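Local coordinates for glycoside hydrolase family 61 (Trichoderma reesei QM6a, PDB 5O2X), which is a copper-dependent lytic polysaccharide monooxygenase of family AA9 that probably cleaves cellulose chains by oxidation, at residues Y14-Y24 with P29-L39. Residues are numbered along the deposited sequence; the frame is centred on the assembly and turned at random.
Sequences YQAYDPTTFPY and PIVVGWTAADL. With MAN (alpha-D-mannopyranose), chain R; NAG (2-acetamido-2-deoxy-beta-D-glucopyranose), chain B.
The Tyr17 ring lies along the 34-36 backbone, with Thr35 CA 3.7 Å from the ring centroid and 4° off the normal, a CH-pi contact centred on the face. CG anti to the backbone N (chi1 -175°) carries the ring over that chain, while Val31 CG2, near the ring plane, packs mainly on Tyr17 N and CA. Phe22 makes a second CH-pi contact: Pro29 CD stands 13° off the normal over one face, offset toward the rim. The backbone N of Asp18 covers the opposite face, and Val31 CG1 comes in at the edge, 3.8 Å from Phe22 CE2. Val31 thus borders both aromatic residues with its two methyls. With an alanine at Tyr17, Thr35 CA and CG2 would probably lose their ring, and a gap would open beside the 34-36 backbone.

No direct hydrogen bond joins 14-24 to 29-39; water links them instead, one molecule donating to Gln15 O (2.7 Å) and accepting from Val32 N (3.0 Å). Farther along, Leu39 CG packs 3.2 Å from Pro19 O, a buried carbonyl that has no hydrogen-bond partner and receives a CA-H...O contact from Leu39. Asp18 shapes the turn that presents Phe22: its OD1 accepts from Thr20 N in an Asx turn, and its O accepts from Thr21 N and Phe22 N. At the other end, Tyr14 OH hydrogen-bonds mannose O2 at 2.7 Å. Backbone bonds from Val32 to Asn179 and from Trp34 to Cys177 tie 29-39 to strand 172-183, so the contact folds the long loop after strand 12-15 against the beta-sandwich core of an AA9 domain.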
loop_
_atom_site.group_PDB
_atom_site.type_symbol
_atom_site.label_atom_id
_atom_site.label_comp_id
_atom_site.label_asym_id
_atom_site.label_seq_id
_atom_site.Cartn_x
_atom_site.Cartn_y
_atom_site.Cartn_z
ATOM N N TYR A 14 -3.305 -7.565 13.265
ATOM C CA TYR A 14 -2.664 -8.670 12.542
ATOM C C TYR A 14 -1.188 -8.388 12.390
ATOM O O TYR A 14 -0.797 -7.304 11.940
ATOM C CB TYR A 14 -3.241 -8.849 11.130
ATOM C CG TYR A 14 -4.674 -9.310 11.102
ATOM C CD1 TYR A 14 -5.713 -8.420 11.268
ATOM C CD2 TYR A 14 -4.973 -10.655 10.899
ATOM C CE1 TYR A 14 -7.049 -8.857 11.237
ATOM C CE2 TYR A 14 -6.274 -11.105 10.887
ATOM C CZ TYR A 14 -7.318 -10.199 11.055
ATOM O OH TYR A 14 -8.608 -10.666 11.029
ATOM N N GLN A 15 -0.375 -9.402 12.664
ATOM C CA GLN A 15 1.047 -9.321 12.399
ATOM C C GLN A 15 1.270 -9.209 10.893
ATOM O O GLN A 15 0.756 -10.013 10.122
ATOM C CB GLN A 15 1.716 -10.571 12.936
ATOM C CG GLN A 15 3.242 -10.563 12.906
ATOM C CD GLN A 15 3.836 -11.827 13.527
ATOM O OE1 GLN A 15 3.218 -12.881 13.559
ATOM N NE2 GLN A 15 5.068 -11.711 13.979
ATOM N N ALA A 16 2.067 -8.239 10.471
ATOM C CA ALA A 16 2.417 -8.140 9.066
ATOM C C ALA A 16 3.661 -8.988 8.757
ATOM O O ALA A 16 4.280 -9.544 9.661
ATOM C CB ALA A 16 2.667 -6.673 8.691
ATOM N N TYR A 17 4.009 -9.078 7.483
ATOM C CA TYR A 17 5.314 -9.659 7.159
ATOM C C TYR A 17 6.411 -8.724 7.626
ATOM O O TYR A 17 6.335 -7.530 7.369
ATOM C CB TYR A 17 5.439 -9.914 5.654
ATOM C CG TYR A 17 6.723 -10.612 5.320
ATOM C CD1 TYR A 17 6.866 -11.958 5.622
ATOM C CD2 TYR A 17 7.833 -9.952 4.781
ATOM C CE1 TYR A 17 8.053 -12.622 5.385
ATOM C CE2 TYR A 17 9.030 -10.614 4.549
ATOM C CZ TYR A 17 9.143 -11.938 4.890
ATOM O OH TYR A 17 10.342 -12.573 4.679
ATOM N N ASP A 18 7.425 -9.249 8.304
ATOM C CA ASP A 18 8.541 -8.423 8.776
ATOM C C ASP A 18 9.798 -8.851 8.033
ATOM O O ASP A 18 10.418 -9.857 8.389
ATOM C CB ASP A 18 8.742 -8.561 10.268
ATOM C CG ASP A 18 9.840 -7.656 10.786
ATOM O OD1 ASP A 18 10.525 -7.033 9.947
ATOM O OD2 ASP A 18 10.028 -7.606 12.024
ATOM N N PRO A 19 10.189 -8.114 6.988
ATOM C CA PRO A 19 11.358 -8.508 6.193
ATOM C C PRO A 19 12.683 -8.314 6.943
ATOM O O PRO A 19 13.722 -8.735 6.418
ATOM C CB PRO A 19 11.256 -7.575 4.974
ATOM C CG PRO A 19 10.663 -6.324 5.566
ATOM C CD PRO A 19 9.627 -6.817 6.522
ATOM N N THR A 20 12.648 -7.658 8.095
ATOM C CA THR A 20 13.833 -7.471 8.928
ATOM C C THR A 20 13.974 -8.531 9.984
ATOM O O THR A 20 14.943 -8.496 10.768
ATOM C CB THR A 20 13.894 -6.060 9.528
ATOM O OG1 THR A 20 12.870 -5.885 10.528
ATOM C CG2 THR A 20 13.790 -4.986 8.457
ATOM N N THR A 21 13.031 -9.474 10.038
ATOM C CA THR A 21 13.011 -10.498 11.085
ATOM C C THR A 21 12.747 -11.860 10.501
ATOM O O THR A 21 13.494 -12.827 10.726
ATOM C CB THR A 21 11.966 -10.121 12.146
ATOM O OG1 THR A 21 12.295 -8.829 12.672
ATOM C CG2 THR A 21 11.927 -11.132 13.277
ATOM N N PHE A 22 11.635 -12.004 9.772
ATOM C CA PHE A 22 11.214 -13.322 9.295
ATOM C C PHE A 22 12.232 -14.028 8.417
ATOM O O PHE A 22 12.357 -15.261 8.571
ATOM C CB PHE A 22 9.881 -13.222 8.548
ATOM C CG PHE A 22 8.663 -12.941 9.373
ATOM C CD1 PHE A 22 8.680 -12.394 10.645
ATOM C CD2 PHE A 22 7.418 -13.181 8.787
ATOM C CE1 PHE A 22 7.492 -12.070 11.294
ATOM C CE2 PHE A 22 6.256 -12.902 9.438
ATOM C CZ PHE A 22 6.278 -12.291 10.665
ATOM N N PRO A 23 13.010 -13.351 7.553
ATOM C CA PRO A 23 13.959 -14.085 6.724
ATOM C C PRO A 23 15.020 -14.779 7.561
ATOM O O PRO A 23 15.667 -15.724 7.081
ATOM C CB PRO A 23 14.561 -13.001 5.837
ATOM C CG PRO A 23 13.494 -11.951 5.751
ATOM C CD PRO A 23 12.884 -11.956 7.110
ATOM N N TYR A 24 15.243 -14.302 8.784
ATOM C CA TYR A 24 16.269 -14.866 9.657
ATOM C C TYR A 24 15.772 -16.054 10.466
ATOM O O TYR A 24 16.560 -16.725 11.143
ATOM C CB TYR A 24 16.821 -13.792 10.588
ATOM C CG TYR A 24 17.348 -12.609 9.834
ATOM C CD1 TYR A 24 18.524 -12.695 9.114
ATOM C CD2 TYR A 24 16.702 -11.362 9.869
ATOM C CE1 TYR A 24 19.050 -11.599 8.448
ATOM C CE2 TYR A 24 17.195 -10.261 9.203
ATOM C CZ TYR A 24 18.368 -10.364 8.487
ATOM O OH TYR A 24 18.924 -9.269 7.877
ATOM N N PRO A 29 6.132 -17.289 10.720
ATOM C CA PRO A 29 4.692 -17.539 10.762
ATOM C C PRO A 29 3.997 -17.207 9.455
ATOM O O PRO A 29 4.440 -16.368 8.689
ATOM C CB PRO A 29 4.209 -16.632 11.888
ATOM C CG PRO A 29 5.171 -15.495 11.832
ATOM C CD PRO A 29 6.492 -16.103 11.516
ATOM N N ILE A 30 2.826 -17.829 9.282
ATOM C CA ILE A 30 1.903 -17.466 8.214
ATOM C C ILE A 30 1.209 -16.175 8.628
ATOM O O ILE A 30 0.582 -16.108 9.701
ATOM C CB ILE A 30 0.912 -18.590 7.969
ATOM C CG1 ILE A 30 1.637 -19.839 7.474
ATOM C CG2 ILE A 30 -0.160 -18.109 6.985
ATOM C CD1 ILE A 30 0.757 -21.062 7.408
ATOM N N VAL A 31 1.282 -15.178 7.748
ATOM C CA VAL A 31 0.745 -13.843 8.036
ATOM C C VAL A 31 -0.006 -13.327 6.821
ATOM O O VAL A 31 0.036 -13.925 5.738
ATOM C CB VAL A 31 1.853 -12.854 8.452
ATOM C CG1 VAL A 31 2.450 -13.242 9.791
ATOM C CG2 VAL A 31 2.938 -12.734 7.402
ATOM N N VAL A 32 -0.707 -12.193 7.018
ATOM C CA VAL A 32 -1.505 -11.607 5.944
ATOM C C VAL A 32 -0.694 -10.782 4.991
ATOM O O VAL A 32 -1.170 -10.462 3.902
ATOM C CB VAL A 32 -2.672 -10.786 6.530
ATOM C CG1 VAL A 32 -3.594 -11.650 7.336
ATOM C CG2 VAL A 32 -2.196 -9.596 7.320
ATOM N N GLY A 33 0.540 -10.398 5.365
ATOM C CA GLY A 33 1.428 -9.654 4.489
ATOM C C GLY A 33 2.250 -10.571 3.621
ATOM O O GLY A 33 2.695 -11.635 4.074
ATOM N N TRP A 34 2.457 -10.176 2.357
ATOM C CA TRP A 34 3.253 -10.994 1.438
ATOM C C TRP A 34 4.709 -11.095 1.897
ATOM O O TRP A 34 5.270 -10.201 2.521
ATOM C CB TRP A 34 3.164 -10.413 0.039
ATOM C CG TRP A 34 1.843 -10.713 -0.657
ATOM C CD1 TRP A 34 0.592 -10.665 -0.113
ATOM C CD2 TRP A 34 1.703 -11.194 -1.994
ATOM N NE1 TRP A 34 -0.328 -11.087 -1.052
ATOM C CE2 TRP A 34 0.328 -11.452 -2.201
ATOM C CE3 TRP A 34 2.606 -11.520 -3.013
ATOM C CZ2 TRP A 34 -0.168 -12.011 -3.370
ATOM C CZ3 TRP A 34 2.094 -12.059 -4.178
ATOM C CH2 TRP A 34 0.745 -12.317 -4.343
ATOM N N THR A 35 5.315 -12.232 1.560
ATOM C CA THR A 35 6.753 -12.388 1.780
ATOM C C THR A 35 7.507 -11.591 0.731
ATOM O O THR A 35 7.155 -11.678 -0.437
ATOM C CB THR A 35 7.117 -13.869 1.667
ATOM O OG1 THR A 35 6.380 -14.585 2.673
ATOM C CG2 THR A 35 8.607 -14.122 1.822
ATOM N N ALA A 36 8.480 -10.792 1.126
ATOM C CA ALA A 36 9.242 -9.994 0.175
ATOM C C ALA A 36 10.669 -9.832 0.682
ATOM O O ALA A 36 10.976 -10.065 1.854
ATOM C CB ALA A 36 8.587 -8.650 -0.087
ATOM N N ALA A 37 11.535 -9.400 -0.231
ATOM C CA ALA A 37 12.977 -9.399 -0.006
ATOM C C ALA A 37 13.535 -8.003 0.312
ATOM O O ALA A 37 14.730 -7.762 0.103
ATOM C CB ALA A 37 13.694 -10.053 -1.166
ATOM N N ASP A 38 12.703 -7.134 0.894
ATOM C CA ASP A 38 13.137 -5.820 1.363
ATOM C C ASP A 38 13.754 -5.865 2.750
ATOM O O ASP A 38 13.320 -5.158 3.666
ATOM C CB ASP A 38 11.993 -4.795 1.275
ATOM C CG ASP A 38 10.757 -5.167 2.054
ATOM O OD1 ASP A 38 10.399 -6.342 2.165
ATOM O OD2 ASP A 38 10.023 -4.231 2.579
ATOM N N LEU A 39 14.799 -6.716 2.907
ATOM C CA LEU A 39 15.491 -6.910 4.174
ATOM C C LEU A 39 16.166 -5.619 4.681
ATOM O O LEU A 39 16.401 -5.470 5.866
ATOM C CB LEU A 39 16.527 -8.019 4.079
ATOM C CG LEU A 39 15.975 -9.459 4.200
ATOM C CD1 LEU A 39 15.017 -9.841 3.112
ATOM C CD2 LEU A 39 17.174 -10.414 4.240
HETATM C C1 MAN R . -9.207 -15.010 8.963
HETATM C C2 MAN R . -9.076 -14.111 10.163
HETATM C C3 MAN R . -9.833 -14.650 11.349
HETATM C C4 MAN R . -11.271 -15.005 10.950
HETATM C C5 MAN R . -11.315 -15.889 9.709
HETATM C C6 MAN R . -12.739 -16.091 9.215
HETATM O O2 MAN R . -9.595 -12.823 9.767
HETATM O O3 MAN R . -9.822 -13.705 12.408
HETATM O O4 MAN R . -11.896 -15.705 12.019
HETATM O O5 MAN R . -10.564 -15.290 8.639
HETATM O O6 MAN R . -12.772 -16.960 8.102
HETATM C C1 NAG B . 15.588 -11.830 -5.632
HETATM C C2 NAG B . 16.811 -11.701 -4.726
HETATM C C3 NAG B . 18.059 -11.789 -5.613
HETATM C C4 NAG B . 18.061 -13.020 -6.474
HETATM C C5 NAG B . 16.768 -13.137 -7.241
HETATM C C6 NAG B . 16.607 -14.448 -8.045
HETATM C C7 NAG B . 17.019 -10.198 -2.804
HETATM C C8 NAG B . 17.072 -8.771 -2.338
HETATM N N2 NAG B . 16.800 -10.395 -4.076
HETATM O O3 NAG B . 19.234 -11.791 -4.765
HETATM O O4 NAG B . 19.179 -13.014 -7.373
HETATM O O5 NAG B . 15.678 -13.071 -6.341
HETATM O O6 NAG B . 16.949 -15.576 -7.263
HETATM O O7 NAG B . 17.171 -11.119 -2.022
HETATM O O HOH W 1 -1.230 -11.860 9.925
HETATM O O HOH W 2 12.541 -12.758 2.017
HETATM O O HOH W 3 17.485 -6.926 7.937
#